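Local coordinates for protein putative thiosugar synthase (Amycolatopsis orientalis, PDB 4N6F) that probably builds 2-thiosugars as a ThiG-like TIM-barrel synthase that binds a hexose phosphate and would take its sulphur from a carrier protein's thiocarboxylate, at residues V36-A48 with L220-R234. Numbering follows the deposited sequence.
Sequences VPLVRDVLNAAGA and LVRAESPLLMAAAMR
Ala45, Leu227 and Arg234 carry the join between the first and last helices of the TIM barrel, 36-46 and 226-245, which close the outer ring of the fold. The axes of 36-46 and 226-234 run 24° from parallel and approach to 7.7 Å, with alanines 45, 46, 230 and 231 in the seam. Ala45 lies at the centre: its methyl group rests on the carbonyl of Leu227, Ala45 CB 3.6 Å from Leu227 O, and also meets Ala230 CB, while Ala45 O receives a CA-H...O contact from Ala231 CA at 3.4 Å. On the barrel side Ala46 CB packs against Ala230 CB, above strand 26-28, and Val42 CG1 meets CD1 of Leu220, whose side chain is about 8 Å from the bound fructose 6-phosphate.

Leu227 crosses the Asp41 side chain, and Leu227 CD1 comes to 3.4 Å from Asp41 CB. The Asp41 carboxylate is held within its own helix by Arg40, whose NE and NH1 converge on OD1 from one face of the carboxylate plane; NH2 of the same arginine pairs with Glu72, a calcium ligand.

Gly47 ends helix 36-46 in a Schellman motif, and Arg234 folds over it. With CG anti to the backbone N (chi1 -159°) and bends at chi2 and chi3, Arg234 places one guanidinium face over Gly47 CA, which lies 3.7 Å from the plane, over its centre. A water in that plane accepts from Arg234 NE at 3.1 Å and donates to Ala45 O at 2.7 Å.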
ATOM      1  N   VAL A  36      22.473  -8.582 -16.018  1.00 43.80           N
ATOM      2  CA  VAL A  36      21.406  -8.651 -17.022  1.00 39.78           C
ATOM      3  C   VAL A  36      20.169  -9.408 -16.517  1.00 40.94           C
ATOM      4  O   VAL A  36      19.047  -8.923 -16.682  1.00 37.32           O
ATOM      5  CB  VAL A  36      21.920  -9.228 -18.360  1.00 39.20           C
ATOM      6  CG1 VAL A  36      20.781  -9.445 -19.351  1.00 39.40           C
ATOM      7  CG2 VAL A  36      22.952  -8.290 -18.958  1.00 39.16           C
ATOM      8  N   PRO A  37      20.362 -10.591 -15.897  1.00 42.41           N
ATOM      9  CA  PRO A  37      19.257 -11.277 -15.224  1.00 41.76           C
ATOM     10  C   PRO A  37      18.461 -10.402 -14.254  1.00 40.91           C
ATOM     11  O   PRO A  37      17.236 -10.439 -14.271  1.00 39.30           O
ATOM     12  CB  PRO A  37      19.963 -12.398 -14.456  1.00 42.38           C
ATOM     13  CG  PRO A  37      21.123 -12.746 -15.328  1.00 43.56           C
ATOM     14  CD  PRO A  37      21.562 -11.455 -15.976  1.00 44.25           C
ATOM     15  N   LEU A  38      19.159  -9.634 -13.421  1.00 41.55           N
ATOM     16  CA  LEU A  38      18.516  -8.739 -12.463  1.00 42.04           C
ATOM     17  C   LEU A  38      17.650  -7.688 -13.163  1.00 40.17           C
ATOM     18  O   LEU A  38      16.506  -7.457 -12.771  1.00 38.98           O
ATOM     19  CB  LEU A  38      19.561  -8.027 -11.591  1.00 44.02           C
ATOM     20  CG  LEU A  38      19.024  -6.954 -10.623  1.00 46.93           C
ATOM     21  CD1 LEU A  38      18.122  -7.586  -9.567  1.00 48.05           C
ATOM     22  CD2 LEU A  38      20.144  -6.165  -9.967  1.00 47.00           C
ATOM     23  N   VAL A  39      18.209  -7.036 -14.175  1.00 37.59           N
ATOM     24  CA  VAL A  39      17.482  -6.003 -14.899  1.00 36.92           C
ATOM     25  C   VAL A  39      16.228  -6.615 -15.510  1.00 35.65           C
ATOM     26  O   VAL A  39      15.127  -6.112 -15.307  1.00 33.11           O
ATOM     27  CB  VAL A  39      18.352  -5.332 -15.978  1.00 36.84           C
ATOM     28  CG1 VAL A  39      17.517  -4.426 -16.870  1.00 37.52           C
ATOM     29  CG2 VAL A  39      19.462  -4.517 -15.334  1.00 37.69           C
ATOM     30  N   ARG A  40      16.407  -7.719 -16.230  1.00 35.39           N
ATOM     31  CA  ARG A  40      15.296  -8.424 -16.871  1.00 35.72           C
ATOM     32  C   ARG A  40      14.183  -8.723 -15.870  1.00 34.30           C
ATOM     33  O   ARG A  40      13.037  -8.339 -16.072  1.00 30.82           O
ATOM     34  CB  ARG A  40      15.804  -9.724 -17.498  1.00 36.20           C
ATOM     35  CG  ARG A  40      14.744 -10.617 -18.135  1.00 37.85           C
ATOM     36  CD  ARG A  40      15.281 -12.036 -18.281  1.00 39.45           C
ATOM     37  NE  ARG A  40      15.386 -12.701 -16.977  1.00 40.71           N
ATOM     38  CZ  ARG A  40      16.322 -13.587 -16.630  1.00 42.55           C
ATOM     39  NH1 ARG A  40      16.301 -14.112 -15.411  1.00 44.30           N
ATOM     40  NH2 ARG A  40      17.289 -13.939 -17.469  1.00 42.73           N
ATOM     41  N   ASP A  41      14.534  -9.392 -14.778  1.00 35.42           N
ATOM     42  CA  ASP A  41      13.526  -9.879 -13.839  1.00 36.63           C
ATOM     43  C   ASP A  41      12.792  -8.738 -13.154  1.00 34.43           C
ATOM     44  O   ASP A  41      11.586  -8.792 -12.948  1.00 35.42           O
ATOM     45  CB  ASP A  41      14.165 -10.788 -12.784  1.00 39.44           C
ATOM     46  CG  ASP A  41      14.642 -12.121 -13.357  1.00 40.97           C
ATOM     47  OD1 ASP A  41      14.036 -12.646 -14.329  1.00 42.52           O
ATOM     48  OD2 ASP A  41      15.633 -12.653 -12.814  1.00 45.08           O
ATOM     49  N   VAL A  42      13.540  -7.702 -12.815  1.00 34.03           N
ATOM     50  CA  VAL A  42      12.999  -6.545 -12.118  1.00 32.79           C
ATOM     51  C   VAL A  42      12.086  -5.733 -13.041  1.00 31.33           C
ATOM     52  O   VAL A  42      10.998  -5.345 -12.632  1.00 29.25           O
ATOM     53  CB  VAL A  42      14.149  -5.703 -11.512  1.00 34.05           C
ATOM     54  CG1 VAL A  42      13.834  -4.229 -11.477  1.00 35.94           C
ATOM     55  CG2 VAL A  42      14.497  -6.211 -10.117  1.00 35.05           C
ATOM     56  N   LEU A  43      12.515  -5.486 -14.280  1.00 29.39           N
ATOM     57  CA  LEU A  43      11.667  -4.748 -15.219  1.00 29.44           C
ATOM     58  C   LEU A  43      10.390  -5.525 -15.566  1.00 29.42           C
ATOM     59  O   LEU A  43       9.319  -4.923 -15.666  1.00 27.90           O
ATOM     60  CB  LEU A  43      12.427  -4.349 -16.485  1.00 28.67           C
ATOM     61  CG  LEU A  43      13.508  -3.269 -16.318  1.00 29.21           C
ATOM     62  CD1 LEU A  43      14.238  -3.028 -17.634  1.00 29.44           C
ATOM     63  CD2 LEU A  43      12.950  -1.954 -15.801  1.00 29.42           C
ATOM     64  N   ASN A  44      10.500  -6.846 -15.727  1.00 28.81           N
ATOM     65  CA  ASN A  44       9.320  -7.696 -15.944  1.00 29.27           C
ATOM     66  C   ASN A  44       8.373  -7.677 -14.753  1.00 27.53           C
ATOM     67  O   ASN A  44       7.200  -7.367 -14.908  1.00 26.58           O
ATOM     68  CB  ASN A  44       9.708  -9.156 -16.254  1.00 30.64           C
ATOM     69  CG  ASN A  44      10.124  -9.364 -17.703  1.00 33.59           C
ATOM     70  OD1 ASN A  44       9.655  -8.669 -18.609  1.00 34.72           O
ATOM     71  ND2 ASN A  44      10.997 -10.339 -17.932  1.00 35.30           N
ATOM     72  N   ALA A  45       8.882  -8.001 -13.569  1.00 25.84           N
ATOM     73  CA  ALA A  45       8.028  -8.117 -12.377  1.00 26.16           C
ATOM     74  C   ALA A  45       7.465  -6.776 -11.872  1.00 26.51           C
ATOM     75  O   ALA A  45       6.382  -6.742 -11.304  1.00 26.76           O
ATOM     76  CB  ALA A  45       8.770  -8.823 -11.258  1.00 26.15           C
ATOM     77  N   ALA A  46       8.200  -5.683 -12.060  1.00 26.53           N
ATOM     78  CA  ALA A  46       7.659  -4.347 -11.778  1.00 27.06           C
ATOM     79  C   ALA A  46       6.572  -3.891 -12.777  1.00 27.00           C
ATOM     80  O   ALA A  46       5.820  -2.966 -12.482  1.00 26.38           O
ATOM     81  CB  ALA A  46       8.781  -3.322 -11.731  1.00 26.27           C
ATOM     82  N   GLY A  47       6.488  -4.533 -13.946  1.00 27.34           N
ATOM     83  CA  GLY A  47       5.526  -4.132 -14.987  1.00 26.58           C
ATOM     84  C   GLY A  47       5.929  -2.816 -15.635  1.00 26.93           C
ATOM     85  O   GLY A  47       5.088  -2.082 -16.154  1.00 27.60           O
ATOM     86  N   ALA A  48       7.224  -2.533 -15.597  1.00 25.31           N
ATOM     87  CA  ALA A  48       7.794  -1.292 -16.102  1.00 25.92           C
ATOM     88  C   ALA A  48       7.654  -1.115 -17.612  1.00 25.29           C
ATOM     89  O   ALA A  48       7.696  -2.085 -18.364  1.00 25.50           O
ATOM     90  CB  ALA A  48       9.269  -1.239 -15.729  1.00 25.33           C
ATOM     91  N   LEU A 220      14.536  -2.591  -4.202  1.00 29.54           N
ATOM     92  CA  LEU A 220      14.580  -3.834  -4.972  1.00 31.32           C
ATOM     93  C   LEU A 220      15.926  -4.526  -4.813  1.00 34.15           C
ATOM     94  O   LEU A 220      15.986  -5.711  -4.508  1.00 36.29           O
ATOM     95  CB  LEU A 220      14.329  -3.554  -6.460  1.00 30.62           C
ATOM     96  CG  LEU A 220      13.025  -2.822  -6.777  1.00 31.12           C
ATOM     97  CD1 LEU A 220      12.840  -2.653  -8.276  1.00 31.29           C
ATOM     98  CD2 LEU A 220      11.840  -3.564  -6.174  1.00 31.04           C
ATOM     99  N   VAL A 221      16.998  -3.771  -5.020  1.00 37.50           N
ATOM    100  CA  VAL A 221      18.362  -4.295  -4.927  1.00 40.42           C
ATOM    101  C   VAL A 221      18.641  -4.928  -3.570  1.00 40.05           C
ATOM    102  O   VAL A 221      19.334  -5.939  -3.502  1.00 40.98           O
ATOM    103  CB  VAL A 221      19.400  -3.182  -5.192  1.00 41.87           C
ATOM    104  CG1 VAL A 221      20.818  -3.634  -4.855  1.00 44.92           C
ATOM    105  CG2 VAL A 221      19.333  -2.756  -6.645  1.00 44.01           C
ATOM    106  N   ARG A 222      18.113  -4.336  -2.499  1.00 39.09           N
ATOM    107  CA  ARG A 222      18.434  -4.779  -1.141  1.00 39.50           C
ATOM    108  C   ARG A 222      17.378  -5.653  -0.497  1.00 38.07           C
ATOM    109  O   ARG A 222      17.512  -5.993   0.668  1.00 39.04           O
ATOM    110  CB  ARG A 222      18.727  -3.587  -0.214  1.00 42.80           C
ATOM    111  CG  ARG A 222      19.892  -2.715  -0.666  1.00 46.53           C
ATOM    112  CD  ARG A 222      20.921  -2.476   0.433  1.00 49.93           C
ATOM    113  NE  ARG A 222      20.695  -1.257   1.218  1.00 54.79           N
ATOM    114  CZ  ARG A 222      21.319  -0.084   1.039  1.00 55.14           C
ATOM    115  NH1 ARG A 222      22.224   0.086   0.072  1.00 55.50           N
ATOM    116  NH2 ARG A 222      21.027   0.944   1.831  1.00 51.17           N
ATOM    117  N   ALA A 223      16.327  -6.016  -1.224  1.00 37.73           N
ATOM    118  CA  ALA A 223      15.349  -6.967  -0.691  1.00 38.30           C
ATOM    119  C   ALA A 223      15.899  -8.384  -0.836  1.00 38.32           C
ATOM    120  O   ALA A 223      16.642  -8.657  -1.764  1.00 37.01           O
ATOM    121  CB  ALA A 223      14.012  -6.842  -1.413  1.00 36.77           C
ATOM    122  N   GLU A 224      15.526  -9.276   0.082  1.00 41.62           N
ATOM    123  CA  GLU A 224      15.939 -10.684   0.008  1.00 43.69           C
ATOM    124  C   GLU A 224      15.499 -11.292  -1.317  1.00 44.07           C
ATOM    125  O   GLU A 224      16.242 -12.052  -1.920  1.00 46.27           O
ATOM    126  CB  GLU A 224      15.383 -11.502   1.176  1.00 46.39           C
ATOM    127  CG  GLU A 224      16.112 -11.267   2.493  1.00 51.71           C
ATOM    128  CD  GLU A 224      15.523 -12.051   3.663  1.00 56.95           C
ATOM    129  OE1 GLU A 224      15.021 -13.185   3.452  1.00 58.38           O
ATOM    130  OE2 GLU A 224      15.574 -11.531   4.803  1.00 58.56           O
ATOM    131  N   SER A 225      14.291 -10.957  -1.768  1.00 43.44           N
ATOM    132  CA  SER A 225      13.874 -11.285  -3.133  1.00 39.58           C
ATOM    133  C   SER A 225      13.472 -10.024  -3.898  1.00 38.47           C
ATOM    134  O   SER A 225      12.342  -9.540  -3.756  1.00 36.81           O
ATOM    135  CB  SER A 225      12.714 -12.275  -3.147  1.00 39.46           C
ATOM    136  OG  SER A 225      12.280 -12.460  -4.490  1.00 39.03           O
ATOM    137  N   PRO A 226      14.389  -9.496  -4.725  1.00 36.36           N
ATOM    138  CA  PRO A 226      14.084  -8.337  -5.553  1.00 37.10           C
ATOM    139  C   PRO A 226      12.847  -8.519  -6.427  1.00 35.86           C
ATOM    140  O   PRO A 226      12.099  -7.560  -6.635  1.00 33.36           O
ATOM    141  CB  PRO A 226      15.342  -8.190  -6.422  1.00 37.82           C
ATOM    142  CG  PRO A 226      16.437  -8.768  -5.584  1.00 36.54           C
ATOM    143  CD  PRO A 226      15.796  -9.918  -4.872  1.00 37.38           C
ATOM    144  N   LEU A 227      12.633  -9.739  -6.911  1.00 35.77           N
ATOM    145  CA  LEU A 227      11.533 -10.035  -7.822  1.00 36.49           C
ATOM    146  C   LEU A 227      10.185  -9.859  -7.162  1.00 35.17           C
ATOM    147  O   LEU A 227       9.305  -9.220  -7.726  1.00 34.67           O
ATOM    148  CB  LEU A 227      11.637 -11.461  -8.376  1.00 39.18           C
ATOM    149  CG  LEU A 227      12.508 -11.587  -9.617  1.00 42.46           C
ATOM    150  CD1 LEU A 227      13.860 -10.913  -9.396  1.00 44.64           C
ATOM    151  CD2 LEU A 227      12.685 -13.049 -10.008  1.00 42.73           C
ATOM    152  N   LEU A 228      10.034 -10.449  -5.981  1.00 33.78           N
ATOM    153  CA  LEU A 228       8.814 -10.331  -5.191  1.00 34.94           C
ATOM    154  C   LEU A 228       8.509  -8.889  -4.787  1.00 31.84           C
ATOM    155  O   LEU A 228       7.345  -8.506  -4.743  1.00 30.54           O
ATOM    156  CB  LEU A 228       8.897 -11.187  -3.914  1.00 37.13           C
ATOM    157  CG  LEU A 228       8.223 -12.556  -3.890  1.00 41.71           C
ATOM    158  CD1 LEU A 228       8.572 -13.393  -5.111  1.00 44.14           C
ATOM    159  CD2 LEU A 228       8.615 -13.295  -2.615  1.00 42.74           C
ATOM    160  N   MET A 229       9.543  -8.118  -4.453  1.00 28.01           N
ATOM    161  CA  MET A 229       9.351  -6.723  -4.054  1.00 27.66           C
ATOM    162  C   MET A 229       8.945  -5.873  -5.255  1.00 26.54           C
ATOM    163  O   MET A 229       8.080  -5.023  -5.135  1.00 27.14           O
ATOM    164  CB  MET A 229      10.600  -6.131  -3.395  1.00 27.00           C
ATOM    165  CG  MET A 229      10.438  -4.677  -2.951  1.00 26.68           C
ATOM    166  SD  MET A 229       9.106  -4.428  -1.768  1.00 28.34           S
ATOM    167  CE  MET A 229       9.936  -4.760  -0.214  1.00 27.43           C
ATOM    168  N   ALA A 230       9.570  -6.115  -6.402  1.00 26.30           N
ATOM    169  CA  ALA A 230       9.171  -5.474  -7.645  1.00 25.86           C
ATOM    170  C   ALA A 230       7.698  -5.767  -7.934  1.00 26.64           C
ATOM    171  O   ALA A 230       6.930  -4.841  -8.218  1.00 25.36           O
ATOM    172  CB  ALA A 230      10.044  -5.936  -8.790  1.00 25.47           C
ATOM    173  N   ALA A 231       7.302  -7.038  -7.804  1.00 26.10           N
ATOM    174  CA  ALA A 231       5.904  -7.439  -8.011  1.00 25.70           C
ATOM    175  C   ALA A 231       4.981  -6.777  -7.005  1.00 25.78           C
ATOM    176  O   ALA A 231       3.902  -6.299  -7.362  1.00 25.17           O
ATOM    177  CB  ALA A 231       5.745  -8.957  -7.948  1.00 25.11           C
ATOM    178  N   ALA A 232       5.408  -6.760  -5.750  1.00 25.74           N
ATOM    179  CA  ALA A 232       4.642  -6.139  -4.686  1.00 26.42           C
ATOM    180  C   ALA A 232       4.433  -4.649  -4.931  1.00 26.58           C
ATOM    181  O   ALA A 232       3.372  -4.110  -4.647  1.00 26.65           O
ATOM    182  CB  ALA A 232       5.345  -6.342  -3.356  1.00 27.18           C
ATOM    183  N   MET A 233       5.460  -3.988  -5.443  1.00 28.14           N
ATOM    184  CA  MET A 233       5.391  -2.564  -5.719  1.00 28.49           C
ATOM    185  C   MET A 233       4.456  -2.226  -6.890  1.00 28.06           C
ATOM    186  O   MET A 233       3.745  -1.218  -6.833  1.00 25.41           O
ATOM    187  CB  MET A 233       6.793  -2.014  -5.945  1.00 28.79           C
ATOM    188  CG  MET A 233       7.510  -1.812  -4.626  1.00 29.90           C
ATOM    189  SD  MET A 233       9.166  -1.183  -4.855  1.00 31.82           S
ATOM    190  CE  MET A 233       9.560  -0.798  -3.151  1.00 30.30           C
ATOM    191  N   ARG A 234       4.453  -3.060  -7.932  1.00 27.56           N
ATOM    192  CA  ARG A 234       3.492  -2.907  -9.027  1.00 29.13           C
ATOM    193  C   ARG A 234       2.078  -2.910  -8.466  1.00 28.33           C
ATOM    194  O   ARG A 234       1.260  -2.045  -8.790  1.00 26.18           O
ATOM    195  CB  ARG A 234       3.620  -4.030 -10.066  1.00 32.03           C
ATOM    196  CG  ARG A 234       3.027  -3.654 -11.416  1.00 36.63           C
ATOM    197  CD  ARG A 234       2.083  -4.681 -12.014  1.00 40.33           C
ATOM    198  NE  ARG A 234       2.769  -5.800 -12.645  1.00 42.89           N
ATOM    199  CZ  ARG A 234       2.643  -6.183 -13.921  1.00 46.58           C
ATOM    200  NH1 ARG A 234       1.865  -5.534 -14.783  1.00 47.43           N
ATOM    201  NH2 ARG A 234       3.328  -7.241 -14.347  1.00 47.29           N
TER
HETATM  202  O   HOH W   1       4.221  -8.320 -11.614  1.00 33.56           O